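Side-chain contacts in acyl-coenzyme A thioesterase THEM4 (Rhodococcus sp., PDB 2OV9), which probably hydrolyses medium- and long-chain fatty acyl-coenzyme A thioesters to free fatty acids and coenzyme A, as a hotdog-fold thioesterase: residues 89-94 with 134-139; 77-80 with 85-88; 110-115 with 142-147; 98-103 with 120-125; 191-194 with 198-201. All blocks are in the same frame, centred on the assembly; numbering follows the deposited sequence.

Contact 1: 89-94 with 134-139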
loop_
_atom_site.group_PDB
_atom_site.type_symbol
_atom_site.label_atom_id
_atom_site.label_comp_id
_atom_site.label_asym_id
_atom_site.label_seq_id
_atom_site.Cartn_x
_atom_site.Cartn_y
_atom_site.Cartn_z
ATOM N N ASP B 89 4.217 10.299 1.170
ATOM C CA ASP B 89 3.387 9.298 0.537
ATOM C C ASP B 89 3.790 7.872 0.965
ATOM O O ASP B 89 4.912 7.666 1.431
ATOM C CB ASP B 89 3.525 9.472 -0.970
ATOM C CG ASP B 89 4.899 9.140 -1.439
ATOM O OD1 ASP B 89 5.778 10.019 -1.428
ATOM O OD2 ASP B 89 5.112 7.975 -1.794
ATOM N N PRO B 90 2.861 6.894 0.854
ATOM C CA PRO B 90 3.191 5.512 1.206
ATOM C C PRO B 90 4.055 4.710 0.239
ATOM O O PRO B 90 4.172 3.499 0.409
ATOM C CB PRO B 90 1.812 4.850 1.379
ATOM C CG PRO B 90 0.891 5.651 0.500
ATOM C CD PRO B 90 1.429 7.062 0.512
ATOM N N VAL B 91 4.660 5.353 -0.755
ATOM C CA VAL B 91 5.568 4.644 -1.676
ATOM C C VAL B 91 7.006 5.076 -1.453
ATOM O O VAL B 91 7.908 4.237 -1.399
ATOM C CB VAL B 91 5.174 4.879 -3.175
ATOM C CG1 VAL B 91 6.136 4.139 -4.126
ATOM C CG2 VAL B 91 3.720 4.445 -3.429
ATOM N N THR B 92 7.205 6.389 -1.301
ATOM C CA THR B 92 8.552 6.971 -1.233
ATOM C C THR B 92 8.844 7.764 0.056
ATOM O O THR B 92 9.968 8.223 0.235
ATOM C CB THR B 92 8.824 7.937 -2.430
ATOM O OG1 THR B 92 8.188 9.206 -2.179
ATOM C CG2 THR B 92 8.310 7.367 -3.767
ATOM N N GLY B 93 7.841 7.952 0.923
ATOM C CA GLY B 93 7.985 8.834 2.086
ATOM C C GLY B 93 8.990 8.328 3.108
ATOM O O GLY B 93 8.787 7.272 3.682
ATOM N N PRO B 94 10.078 9.086 3.348
ATOM C CA PRO B 94 11.092 8.620 4.313
ATOM C C PRO B 94 10.561 8.489 5.729
ATOM O O PRO B 94 11.040 7.646 6.473
ATOM C CB PRO B 94 12.170 9.701 4.259
ATOM C CG PRO B 94 11.942 10.425 2.973
ATOM C CD PRO B 94 10.459 10.371 2.729
ATOM N N SER B 134 1.677 -3.811 -6.293
ATOM C CA SER B 134 2.250 -3.488 -7.613
ATOM C C SER B 134 1.512 -2.313 -8.244
ATOM O O SER B 134 2.125 -1.391 -8.823
ATOM C CB SER B 134 2.218 -4.711 -8.520
ATOM O OG SER B 134 3.289 -5.570 -8.157
ATOM N N ALA B 135 0.192 -2.332 -8.111
ATOM C CA ALA B 135 -0.640 -1.250 -8.633
ATOM C C ALA B 135 -0.327 0.062 -7.904
ATOM O O ALA B 135 -0.231 1.129 -8.550
ATOM C CB ALA B 135 -2.154 -1.622 -8.511
ATOM N N LEU B 136 -0.158 -0.012 -6.570
ATOM C CA LEU B 136 0.132 1.194 -5.774
ATOM C C LEU B 136 1.461 1.795 -6.219
ATOM O O LEU B 136 1.561 3.011 -6.442
ATOM C CB LEU B 136 0.169 0.886 -4.265
ATOM C CG LEU B 136 0.910 1.832 -3.304
ATOM C CD1 LEU B 136 0.240 3.223 -3.121
ATOM C CD2 LEU B 136 1.008 1.190 -1.941
ATOM N N LEU B 137 2.494 0.959 -6.327
ATOM C CA LEU B 137 3.827 1.459 -6.696
ATOM C C LEU B 137 3.776 2.100 -8.073
ATOM O O LEU B 137 4.288 3.211 -8.263
ATOM C CB LEU B 137 4.896 0.337 -6.695
ATOM C CG LEU B 137 5.120 -0.462 -5.404
ATOM C CD1 LEU B 137 6.388 -1.338 -5.473
ATOM C CD2 LEU B 137 5.177 0.464 -4.240
ATOM N N LEU B 138 3.142 1.414 -9.021
ATOM C CA LEU B 138 3.081 1.896 -10.427
ATOM C C LEU B 138 2.273 3.197 -10.526
ATOM O O LEU B 138 2.664 4.128 -11.223
ATOM C CB LEU B 138 2.527 0.819 -11.387
ATOM C CG LEU B 138 3.580 -0.245 -11.776
ATOM C CD1 LEU B 138 2.935 -1.411 -12.476
ATOM C CD2 LEU B 138 4.638 0.350 -12.672
ATOM N N ASP B 139 1.151 3.264 -9.818
ATOM C CA ASP B 139 0.389 4.501 -9.783
ATOM C C ASP B 139 1.302 5.686 -9.403
ATOM O O ASP B 139 1.383 6.698 -10.128
ATOM C CB ASP B 139 -0.775 4.374 -8.795
ATOM C CG ASP B 139 -1.579 5.648 -8.682
ATOM O OD1 ASP B 139 -2.411 5.902 -9.560
ATOM O OD2 ASP B 139 -1.374 6.412 -7.728
#
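V91 meets L136 and L137 with one methyl each, by apolar contact alone. V91 CG1, set anti to the backbone N (chi1 180°), touches L137 CD2 at 3.8 Å. V91 CG2 comes up against L136 CD1 at 3.7 Å and lies almost as near L136 CG, the two side chains sliding past each other in opposite directions. L137 leaves its helix to one side, and CD2 is the branch that turns back to V91. P90 adds a looser touch, its CG 4.4 Å from L136 CD1. L136 and L137 belong to helix 131-148, the long central helix of the hotdog fold, around which the antiparallel sheet is wrapped. In the same stretch of helix, A135 packs on A135 of the second subunit and L136 on its G132. Polar bonds hold the other partner in shape. D89 OD2 takes V91 N at 2.9 Å in an Asx turn and T92 N at 2.7 Å, both from one face of the carboxylate, roughly 30° out of its plane. D89 OD1 offers its syn lone pair to T92 OG1 at 2.7 Å and is also bonded to T86 OG1, while G93 N closes onto D89 O.

Contact 2: 77-80 with 85-88; sequences IDMW and VTRH
Water 1 joins residues 77-80 to 85-88 with three bonds: it accepts from I77 N at 3.1 Å and from R87 N at 2.8 Å, and it pairs with H88 ND1, also at 2.8 Å. It lies in the plane of the imidazole, at the ring edge, where I77 O also sits beside H88 CE1. The other ring nitrogen of H88, NE2, is bonded to G124 O of the second subunit, and the ring is thereby held at two points of its rim. T86 fills the middle. With OG1 between the backbone N and the carbonyl carbon (chi1 60°), CG2 falls anti to the carbonyl carbon; T86 CG2 lies 3.2 Å from I77 O and presses tightly on M79 CB at 3.5 Å. The same methyl approaches W80 CZ3 obliquely, while T86 OG1 turns elsewhere, to D89. Selenomethionine M79 runs extended as far as its selenium, and M79 SE rests 3.8 Å from V85 CA. A bend at chi3 (67°) then lays CE over one face of the W80 ring, 3.4 Å above it and offset toward the rim. M79 continues onto H140 and V144, whereas W80 makes an edge-to-face stack with H130 of the second subunit. The result is a water-bridged, sharply bent loop, laid between the central helix 131-148 of the hotdog fold and the dimer interface.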
loop_
_atom_site.group_PDB
_atom_site.type_symbol
_atom_site.label_atom_id
_atom_site.label_comp_id
_atom_site.label_asym_id
_atom_site.label_seq_id
_atom_site.Cartn_x
_atom_site.Cartn_y
_atom_site.Cartn_z
ATOM N N ILE B 77 3.524 18.573 -0.163
ATOM C CA ILE B 77 3.661 18.811 -1.588
ATOM C C ILE B 77 2.506 18.101 -2.294
ATOM O O ILE B 77 2.411 16.872 -2.239
ATOM C CB ILE B 77 5.008 18.246 -2.142
ATOM C CG1 ILE B 77 6.203 18.577 -1.221
ATOM C CG2 ILE B 77 5.237 18.702 -3.576
ATOM C CD1 ILE B 77 6.871 19.939 -1.446
ATOM N N ASP B 78 1.621 18.868 -2.934
ATOM C CA ASP B 78 0.631 18.267 -3.830
ATOM C C ASP B 78 1.256 18.101 -5.208
ATOM O O ASP B 78 1.216 19.017 -6.043
ATOM C CB ASP B 78 -0.670 19.082 -3.917
ATOM C CG ASP B 78 -1.812 18.306 -4.606
ATOM O OD1 ASP B 78 -1.584 17.152 -5.048
ATOM O OD2 ASP B 78 -2.943 18.851 -4.699
HETATM N N MSE B 79 1.839 16.922 -5.421
HETATM C CA MSE B 79 2.447 16.528 -6.691
HETATM C C MSE B 79 1.449 16.560 -7.840
HETATM O O MSE B 79 1.789 16.945 -8.957
HETATM C CB MSE B 79 3.010 15.108 -6.564
HETATM C CG MSE B 79 3.795 14.629 -7.772
HETATM SE SE MSE B 79 4.700 12.943 -7.423
HETATM C CE MSE B 79 3.148 11.769 -7.243
ATOM N N TRP B 80 0.220 16.137 -7.554
ATOM C CA TRP B 80 -0.839 16.044 -8.566
ATOM C C TRP B 80 -1.379 17.429 -8.952
ATOM O O TRP B 80 -2.217 17.553 -9.849
ATOM C CB TRP B 80 -1.963 15.113 -8.071
ATOM C CG TRP B 80 -1.461 13.738 -7.797
ATOM C CD1 TRP B 80 -1.356 12.712 -8.686
ATOM C CD2 TRP B 80 -0.918 13.256 -6.560
ATOM N NE1 TRP B 80 -0.806 11.603 -8.078
ATOM C CE2 TRP B 80 -0.521 11.913 -6.772
ATOM C CE3 TRP B 80 -0.740 13.820 -5.292
ATOM C CZ2 TRP B 80 0.033 11.126 -5.757
ATOM C CZ3 TRP B 80 -0.175 13.033 -4.284
ATOM C CH2 TRP B 80 0.203 11.703 -4.526
ATOM N N VAL B 85 7.573 16.618 -6.412
ATOM C CA VAL B 85 7.386 15.250 -5.923
ATOM C C VAL B 85 7.084 15.246 -4.410
ATOM O O VAL B 85 7.767 15.928 -3.643
ATOM C CB VAL B 85 8.627 14.389 -6.271
ATOM C CG1 VAL B 85 8.468 12.986 -5.791
ATOM C CG2 VAL B 85 8.866 14.400 -7.794
ATOM N N THR B 86 6.050 14.488 -4.009
ATOM C CA THR B 86 5.611 14.335 -2.606
ATOM C C THR B 86 6.691 13.709 -1.732
ATOM O O THR B 86 7.578 13.009 -2.238
ATOM C CB THR B 86 4.386 13.418 -2.486
ATOM O OG1 THR B 86 4.723 12.126 -3.005
ATOM C CG2 THR B 86 3.206 13.975 -3.269
ATOM N N ARG B 87 6.586 13.928 -0.422
ATOM C CA ARG B 87 7.558 13.411 0.535
ATOM C C ARG B 87 6.925 12.615 1.715
ATOM O O ARG B 87 7.619 12.198 2.642
ATOM C CB ARG B 87 8.325 14.603 1.091
ATOM C CG ARG B 87 9.777 14.324 1.288
ATOM C CD ARG B 87 10.413 15.434 2.075
ATOM N NE ARG B 87 11.667 15.013 2.698
ATOM C CZ ARG B 87 11.771 14.591 3.954
ATOM N NH1 ARG B 87 10.687 14.513 4.720
ATOM N NH2 ARG B 87 12.956 14.241 4.434
ATOM N N HIS B 88 5.604 12.450 1.686
ATOM C CA HIS B 88 4.843 11.928 2.822
ATOM C C HIS B 88 4.048 10.698 2.425
ATOM O O HIS B 88 3.267 10.161 3.224
ATOM C CB HIS B 88 3.828 12.977 3.248
ATOM C CG HIS B 88 2.829 13.297 2.177
ATOM N ND1 HIS B 88 3.005 14.335 1.285
ATOM C CD2 HIS B 88 1.657 12.702 1.838
ATOM C CE1 HIS B 88 1.979 14.374 0.451
ATOM N NE2 HIS B 88 1.147 13.397 0.765
HETATM O O HOH W 1 5.149 16.046 0.731
#

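Contact 3: 110-115 with 142-147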
loop_
_atom_site.group_PDB
_atom_site.type_symbol
_atom_site.label_atom_id
_atom_site.label_comp_id
_atom_site.label_asym_id
_atom_site.label_seq_id
_atom_site.Cartn_x
_atom_site.Cartn_y
_atom_site.Cartn_z
ATOM N N GLY B 110 13.078 11.391 -20.340
ATOM C CA GLY B 110 11.765 11.654 -19.741
ATOM C C GLY B 110 11.306 10.546 -18.809
ATOM O O GLY B 110 10.359 10.721 -18.047
ATOM N N SER B 111 11.948 9.384 -18.867
ATOM C CA SER B 111 11.531 8.307 -17.974
ATOM C C SER B 111 12.022 8.581 -16.541
ATOM O O SER B 111 12.943 9.395 -16.318
ATOM C CB SER B 111 11.975 6.930 -18.493
ATOM O OG SER B 111 13.384 6.781 -18.510
ATOM N N VAL B 112 11.383 7.905 -15.595
ATOM C CA VAL B 112 11.724 7.902 -14.181
ATOM C C VAL B 112 11.998 6.432 -13.855
ATOM O O VAL B 112 11.334 5.545 -14.398
ATOM C CB VAL B 112 10.515 8.479 -13.382
ATOM C CG1 VAL B 112 10.415 7.952 -11.973
ATOM C CG2 VAL B 112 10.542 10.025 -13.424
ATOM N N ARG B 113 12.976 6.165 -12.998
ATOM C CA ARG B 113 13.387 4.791 -12.706
ATOM C C ARG B 113 13.835 4.617 -11.257
ATOM O O ARG B 113 14.478 5.502 -10.686
ATOM C CB ARG B 113 14.561 4.395 -13.621
ATOM C CG ARG B 113 15.071 2.968 -13.424
ATOM C CD ARG B 113 16.291 2.710 -14.316
ATOM N NE ARG B 113 17.113 1.582 -13.853
ATOM C CZ ARG B 113 17.146 0.404 -14.457
ATOM N NH1 ARG B 113 16.390 0.209 -15.536
ATOM N NH2 ARG B 113 17.929 -0.574 -14.006
ATOM N N GLY B 114 13.530 3.458 -10.680
ATOM C CA GLY B 114 14.125 3.071 -9.406
ATOM C C GLY B 114 14.089 1.561 -9.280
ATOM O O GLY B 114 13.429 0.881 -10.075
ATOM N N THR B 115 14.810 1.046 -8.293
ATOM C CA THR B 115 14.846 -0.380 -8.007
ATOM C C THR B 115 14.525 -0.560 -6.539
ATOM O O THR B 115 15.056 0.163 -5.688
ATOM C CB THR B 115 16.245 -0.927 -8.296
ATOM O OG1 THR B 115 16.533 -0.706 -9.683
ATOM C CG2 THR B 115 16.322 -2.411 -8.033
ATOM N N LEU B 142 3.949 6.714 -11.987
ATOM C CA LEU B 142 3.348 7.511 -13.078
ATOM C C LEU B 142 3.201 8.975 -12.665
ATOM O O LEU B 142 3.445 9.874 -13.470
ATOM C CB LEU B 142 1.963 6.965 -13.517
ATOM C CG LEU B 142 1.910 5.526 -14.061
ATOM C CD1 LEU B 142 0.526 5.242 -14.615
ATOM C CD2 LEU B 142 2.972 5.334 -15.125
ATOM N N GLY B 143 2.801 9.208 -11.416
ATOM C CA GLY B 143 2.753 10.579 -10.870
ATOM C C GLY B 143 4.096 11.285 -10.907
ATOM O O GLY B 143 4.196 12.461 -11.250
ATOM N N VAL B 144 5.141 10.561 -10.541
ATOM C CA VAL B 144 6.474 11.114 -10.542
ATOM C C VAL B 144 6.943 11.339 -11.972
ATOM O O VAL B 144 7.582 12.356 -12.256
ATOM C CB VAL B 144 7.460 10.186 -9.795
ATOM C CG1 VAL B 144 8.877 10.726 -9.871
ATOM C CG2 VAL B 144 7.037 10.021 -8.335
ATOM N N ALA B 145 6.654 10.390 -12.868
ATOM C CA ALA B 145 7.005 10.551 -14.288
ATOM C C ALA B 145 6.330 11.774 -14.864
ATOM O O ALA B 145 6.925 12.521 -15.634
ATOM C CB ALA B 145 6.654 9.316 -15.092
ATOM N N ASN B 146 5.085 12.013 -14.486
ATOM C CA ASN B 146 4.444 13.240 -14.915
ATOM C C ASN B 146 5.124 14.504 -14.388
ATOM O O ASN B 146 5.270 15.471 -15.133
ATOM C CB ASN B 146 2.955 13.243 -14.542
ATOM C CG ASN B 146 2.138 12.240 -15.351
ATOM O OD1 ASN B 146 2.547 11.819 -16.421
ATOM N ND2 ASN B 146 0.949 11.902 -14.859
ATOM N N ALA B 147 5.508 14.522 -13.109
ATOM C CA ALA B 147 6.235 15.683 -12.558
ATOM C C ALA B 147 7.522 15.928 -13.346
ATOM O O ALA B 147 7.816 17.051 -13.740
ATOM C CB ALA B 147 6.565 15.474 -11.082
HETATM O O HOH W 2 7.854 11.605 -18.132
#
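V112, on strand 112-117, comes closest to helix residues 142-147 at A145, with 5.4 Å between the two CA atoms. The side chain of V112 points toward the helix and spreads its methyls over two successive residues. V112 CG2 settles on the backbone, 3.7 Å from A145 CA, and is somewhat farther from the methyl, at 4.3 Å from A145 CB. V112 CG1, anti to the backbone N (chi1 152°), reaches V144 CG1 at 3.8 Å, the two valines crossing at about a right angle. The small A145 lets the strand come this near to the helix backbone. L18 packs on both V112 and V144, and on the other side of the helix N146 OD1 is bonded to T188 OG1, so that strand 185-194 is joined to the same turn. At one end water 2 donates to G110 O at 2.7 Å and to A145 O at 2.8 Å. No direct hydrogen bond crosses between the segments: strand and helix meet through methyl contacts, and water 2 spends its two protons on loop and helix, a water bridge between two backbone carbonyls beside an apolar patch.

Contact 4: 98-103 with 120-125; sequences LAPPVV and IPYQGP
Y122 reaches across to L98 with its hydroxyl, OH donating to L98 O at 2.7 Å. With CG anti to the carbonyl carbon (chi1 -56°) and the ring turned to chi2 -78°, the phenol extends directly toward residues 98-100. L98 O lies at the edge of the ring and in its plane; seen from the carbonyl, however, the donor stands 55° out of plane, away from any lone pair. P100 borders the hydroxyl too. P100 CD lies 3.6 Å from Y122 OH, beside the hydroxyl, and P100 CG makes the apolar touch, 4.0 Å from Y122 CZ, the two side chains crossing obliquely. P121 sets its CB over one face of the tyrosine ring, near the rim. L98 of the second subunit also packs on Y122. The tyrosine belongs to a 3-10 turn between strand 112-117 and helix 131-148; P121 and I120 of that turn lie on helix 26-43, and the L98-P100 loop runs on toward strand 105-106.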
loop_
_atom_site.group_PDB
_atom_site.type_symbol
_atom_site.label_atom_id
_atom_site.label_comp_id
_atom_site.label_asym_id
_atom_site.label_seq_id
_atom_site.Cartn_x
_atom_site.Cartn_y
_atom_site.Cartn_z
ATOM N N LEU B 98 5.005 2.840 5.993
ATOM C CA LEU B 98 4.339 2.039 4.945
ATOM C C LEU B 98 5.138 1.973 3.664
ATOM O O LEU B 98 4.966 1.027 2.890
ATOM C CB LEU B 98 2.966 2.636 4.566
ATOM C CG LEU B 98 1.767 2.142 5.390
ATOM C CD1 LEU B 98 1.971 2.410 6.817
ATOM C CD2 LEU B 98 0.480 2.829 4.907
ATOM N N ALA B 99 5.959 3.004 3.420
ATOM C CA ALA B 99 6.771 3.096 2.203
ATOM C C ALA B 99 7.976 2.167 2.291
ATOM O O ALA B 99 8.597 2.066 3.343
ATOM C CB ALA B 99 7.204 4.586 1.963
ATOM N N PRO B 100 8.292 1.428 1.206
ATOM C CA PRO B 100 9.466 0.574 1.307
ATOM C C PRO B 100 10.704 1.214 1.947
ATOM O O PRO B 100 11.279 0.582 2.814
ATOM C CB PRO B 100 9.706 0.136 -0.146
ATOM C CG PRO B 100 8.310 0.009 -0.671
ATOM C CD PRO B 100 7.599 1.237 -0.086
ATOM N N PRO B 101 11.106 2.464 1.569
ATOM C CA PRO B 101 10.605 3.401 0.574
ATOM C C PRO B 101 11.297 3.234 -0.760
ATOM O O PRO B 101 12.428 2.727 -0.835
ATOM C CB PRO B 101 10.945 4.776 1.166
ATOM C CG PRO B 101 12.185 4.554 1.994
ATOM C CD PRO B 101 12.241 3.047 2.315
ATOM N N VAL B 102 10.596 3.630 -1.806
ATOM C CA VAL B 102 11.157 3.584 -3.157
ATOM C C VAL B 102 11.930 4.864 -3.436
ATOM O O VAL B 102 11.449 5.951 -3.153
ATOM C CB VAL B 102 10.057 3.383 -4.232
ATOM C CG1 VAL B 102 10.722 3.201 -5.624
ATOM C CG2 VAL B 102 9.200 2.149 -3.900
ATOM N N VAL B 103 13.127 4.712 -3.989
ATOM C CA VAL B 103 13.968 5.826 -4.411
ATOM C C VAL B 103 13.844 5.911 -5.938
ATOM O O VAL B 103 13.955 4.875 -6.628
ATOM C CB VAL B 103 15.431 5.535 -4.024
ATOM C CG1 VAL B 103 16.364 6.599 -4.547
ATOM C CG2 VAL B 103 15.542 5.407 -2.484
ATOM N N ILE B 120 8.180 -8.996 3.323
ATOM C CA ILE B 120 6.929 -9.734 3.566
ATOM C C ILE B 120 5.673 -8.927 3.884
ATOM O O ILE B 120 4.600 -9.429 3.689
ATOM C CB ILE B 120 7.004 -10.920 4.570
ATOM C CG1 ILE B 120 7.526 -10.501 5.943
ATOM C CG2 ILE B 120 7.720 -12.144 3.962
ATOM C CD1 ILE B 120 7.161 -11.558 7.011
ATOM N N PRO B 121 5.793 -7.701 4.413
ATOM C CA PRO B 121 4.533 -6.940 4.579
ATOM C C PRO B 121 3.787 -6.679 3.284
ATOM O O PRO B 121 2.561 -6.445 3.317
ATOM C CB PRO B 121 5.021 -5.608 5.175
ATOM C CG PRO B 121 6.213 -5.984 5.942
ATOM C CD PRO B 121 6.918 -6.953 5.004
ATOM N N TYR B 122 4.526 -6.682 2.171
ATOM C CA TYR B 122 3.998 -6.417 0.805
ATOM C C TYR B 122 3.469 -7.672 0.070
ATOM O O TYR B 122 3.064 -7.606 -1.116
ATOM C CB TYR B 122 5.085 -5.685 -0.030
ATOM C CG TYR B 122 5.540 -4.406 0.655
ATOM C CD1 TYR B 122 4.761 -3.252 0.610
ATOM C CD2 TYR B 122 6.692 -4.387 1.440
ATOM C CE1 TYR B 122 5.163 -2.068 1.262
ATOM C CE2 TYR B 122 7.089 -3.230 2.125
ATOM C CZ TYR B 122 6.322 -2.087 2.028
ATOM O OH TYR B 122 6.725 -0.956 2.678
ATOM N N GLN B 123 3.436 -8.784 0.802
ATOM C CA GLN B 123 3.108 -10.124 0.262
ATOM C C GLN B 123 1.624 -10.307 -0.043
ATOM O O GLN B 123 0.767 -9.908 0.751
ATOM C CB GLN B 123 3.538 -11.190 1.255
ATOM C CG GLN B 123 3.374 -12.680 0.821
ATOM C CD GLN B 123 4.190 -13.612 1.725
ATOM O OE1 GLN B 123 4.168 -13.484 2.946
ATOM N NE2 GLN B 123 4.914 -14.538 1.129
ATOM N N GLY B 124 1.345 -10.902 -1.208
ATOM C CA GLY B 124 -0.009 -11.395 -1.568
ATOM C C GLY B 124 0.094 -12.907 -1.739
ATOM O O GLY B 124 0.032 -13.635 -0.763
ATOM N N PRO B 125 0.317 -13.389 -2.972
ATOM C CA PRO B 125 0.551 -14.827 -3.109
ATOM C C PRO B 125 1.871 -15.203 -2.421
ATOM O O PRO B 125 2.801 -14.397 -2.424
ATOM C CB PRO B 125 0.625 -15.027 -4.632
ATOM C CG PRO B 125 -0.082 -13.805 -5.219
ATOM C CD PRO B 125 0.369 -12.702 -4.276
#

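Contact 5: 191-194 with 198-201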
loop_
_atom_site.group_PDB
_atom_site.type_symbol
_atom_site.label_atom_id
_atom_site.label_comp_id
_atom_site.label_asym_id
_atom_site.label_seq_id
_atom_site.Cartn_x
_atom_site.Cartn_y
_atom_site.Cartn_z
ATOM N N ASP B 191 6.112 0.104 -16.003
ATOM C CA ASP B 191 6.086 -1.323 -15.741
ATOM C C ASP B 191 7.026 -1.651 -14.611
ATOM O O ASP B 191 7.796 -0.784 -14.169
ATOM C CB ASP B 191 6.423 -2.132 -16.993
ATOM C CG ASP B 191 7.731 -1.737 -17.608
ATOM O OD1 ASP B 191 8.754 -1.652 -16.883
ATOM O OD2 ASP B 191 7.734 -1.546 -18.832
ATOM N N ILE B 192 6.948 -2.889 -14.147
ATOM C CA ILE B 192 7.815 -3.423 -13.103
ATOM C C ILE B 192 8.477 -4.601 -13.777
ATOM O O ILE B 192 7.774 -5.472 -14.302
ATOM C CB ILE B 192 6.999 -3.988 -11.907
ATOM C CG1 ILE B 192 6.322 -2.852 -11.148
ATOM C CG2 ILE B 192 7.904 -4.803 -10.962
ATOM C CD1 ILE B 192 5.392 -3.265 -9.979
ATOM N N ARG B 193 9.808 -4.645 -13.746
ATOM C CA ARG B 193 10.544 -5.769 -14.325
ATOM C C ARG B 193 11.443 -6.451 -13.309
ATOM O O ARG B 193 11.917 -5.824 -12.363
ATOM C CB ARG B 193 11.428 -5.276 -15.481
ATOM C CG ARG B 193 10.637 -4.709 -16.638
ATOM C CD ARG B 193 11.505 -4.041 -17.705
ATOM N NE ARG B 193 10.595 -3.380 -18.649
ATOM C CZ ARG B 193 10.378 -3.785 -19.898
ATOM N NH1 ARG B 193 11.033 -4.830 -20.393
ATOM N NH2 ARG B 193 9.510 -3.136 -20.664
ATOM N N THR B 194 11.742 -7.725 -13.528
ATOM C CA THR B 194 12.798 -8.344 -12.743
ATOM C C THR B 194 14.157 -7.953 -13.317
ATOM O O THR B 194 14.247 -7.297 -14.371
ATOM C CB THR B 194 12.626 -9.875 -12.659
ATOM O OG1 THR B 194 12.376 -10.416 -13.964
ATOM C CG2 THR B 194 11.469 -10.215 -11.708
ATOM N N GLN B 198 12.539 -9.016 -17.722
ATOM C CA GLN B 198 11.197 -9.456 -18.091
ATOM C C GLN B 198 10.138 -8.646 -17.352
ATOM O O GLN B 198 10.300 -8.358 -16.161
ATOM C CB GLN B 198 11.032 -10.954 -17.850
ATOM C CG GLN B 198 12.052 -11.772 -18.641
ATOM C CD GLN B 198 11.672 -13.228 -18.714
ATOM O OE1 GLN B 198 12.279 -14.066 -18.047
ATOM N NE2 GLN B 198 10.658 -13.542 -19.519
ATOM N N VAL B 199 9.060 -8.284 -18.045
ATOM C CA VAL B 199 7.996 -7.492 -17.425
ATOM C C VAL B 199 7.083 -8.365 -16.555
ATOM O O VAL B 199 6.627 -9.443 -16.989
ATOM C CB VAL B 199 7.110 -6.828 -18.491
ATOM C CG1 VAL B 199 6.009 -5.981 -17.825
ATOM C CG2 VAL B 199 7.946 -5.963 -19.429
ATOM N N CYS B 200 6.837 -7.914 -15.329
ATOM C CA CYS B 200 5.946 -8.578 -14.392
ATOM C C CYS B 200 4.578 -7.917 -14.422
ATOM O O CYS B 200 3.548 -8.597 -14.553
ATOM C CB CYS B 200 6.521 -8.473 -12.976
ATOM S SG CYS B 200 7.996 -9.434 -12.809
ATOM N N VAL B 201 4.574 -6.596 -14.281
ATOM C CA VAL B 201 3.341 -5.806 -14.289
ATOM C C VAL B 201 3.553 -4.596 -15.174
ATOM O O VAL B 201 4.643 -4.016 -15.213
ATOM C CB VAL B 201 2.984 -5.286 -12.884
ATOM C CG1 VAL B 201 1.527 -4.683 -12.863
ATOM C CG2 VAL B 201 3.076 -6.405 -11.884
#
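I192 and V201 form the hydrogen-bonded pair here, I192 N giving a bond of 2.8 Å to V201 O. I192 O faces two residues: C200 N binds it at 2.8 Å, nearly along the C=O axis, and V201 N only weakly at 3.4 Å. This is a classic beta bulge. Beyond it R193 and V199 form the non-hydrogen-bonded pair, and T194 N reaches Q198 O at 3.1 Å in the carbonyl plane. On the face of R193 and V199, the methyl CG2 of V199 sits over the centre of the R193 guanidinium, 3.3 Å from R193 CZ. On the face of I192 and V201, both side chains pack on S134 and L138 of helix 131-148. C200 SG touches T194 CG2 at 3.7 Å. D191 fixes the rotation of the guanidinium. Its CG sits between the backbone N and the carbonyl carbon (chi1 55°), and R193 grips the carboxylate side-on, R193 NE to D191 OD1 at 3.1 Å and R193 NH2 to D191 OD2 at 3.0 Å, meeting both oxygens from well above the carboxylate plane. At the hairpin turn R193 NH1 is bonded to G197 O, and T194 OG1 to D196 OD1. The arginine charge is thus paired with the carboxylate of D191, while G197 O accepts from another of its N-H groups, and this salt bridge, in a partly exposed place, probably helps to keep its flat group against V199.

In the fold
Helix 131-148 links most of the set. Contacts 1 and 3 use successive turns of it, with centres 12 Å apart, and the L138 side chain carries it on to V201 of contact 5. Contact 2 reaches it through selenomethionine M79, whose SE lies 3.9 Å from V144 CG2 of contact 3. Contacts 1 and 4 have centres 9 Å apart and are stitched by a probable hydrogen bond of 2.8 Å from V102 N to V91 O. Contacts 2 and 5 lie on opposite sides of the chain's centre, about 25 Å apart between centres. Contacts 1, 2 and 4 all touch the second subunit, whereas contacts 3 and 5 stay within one chain and meet the same antiparallel sheet.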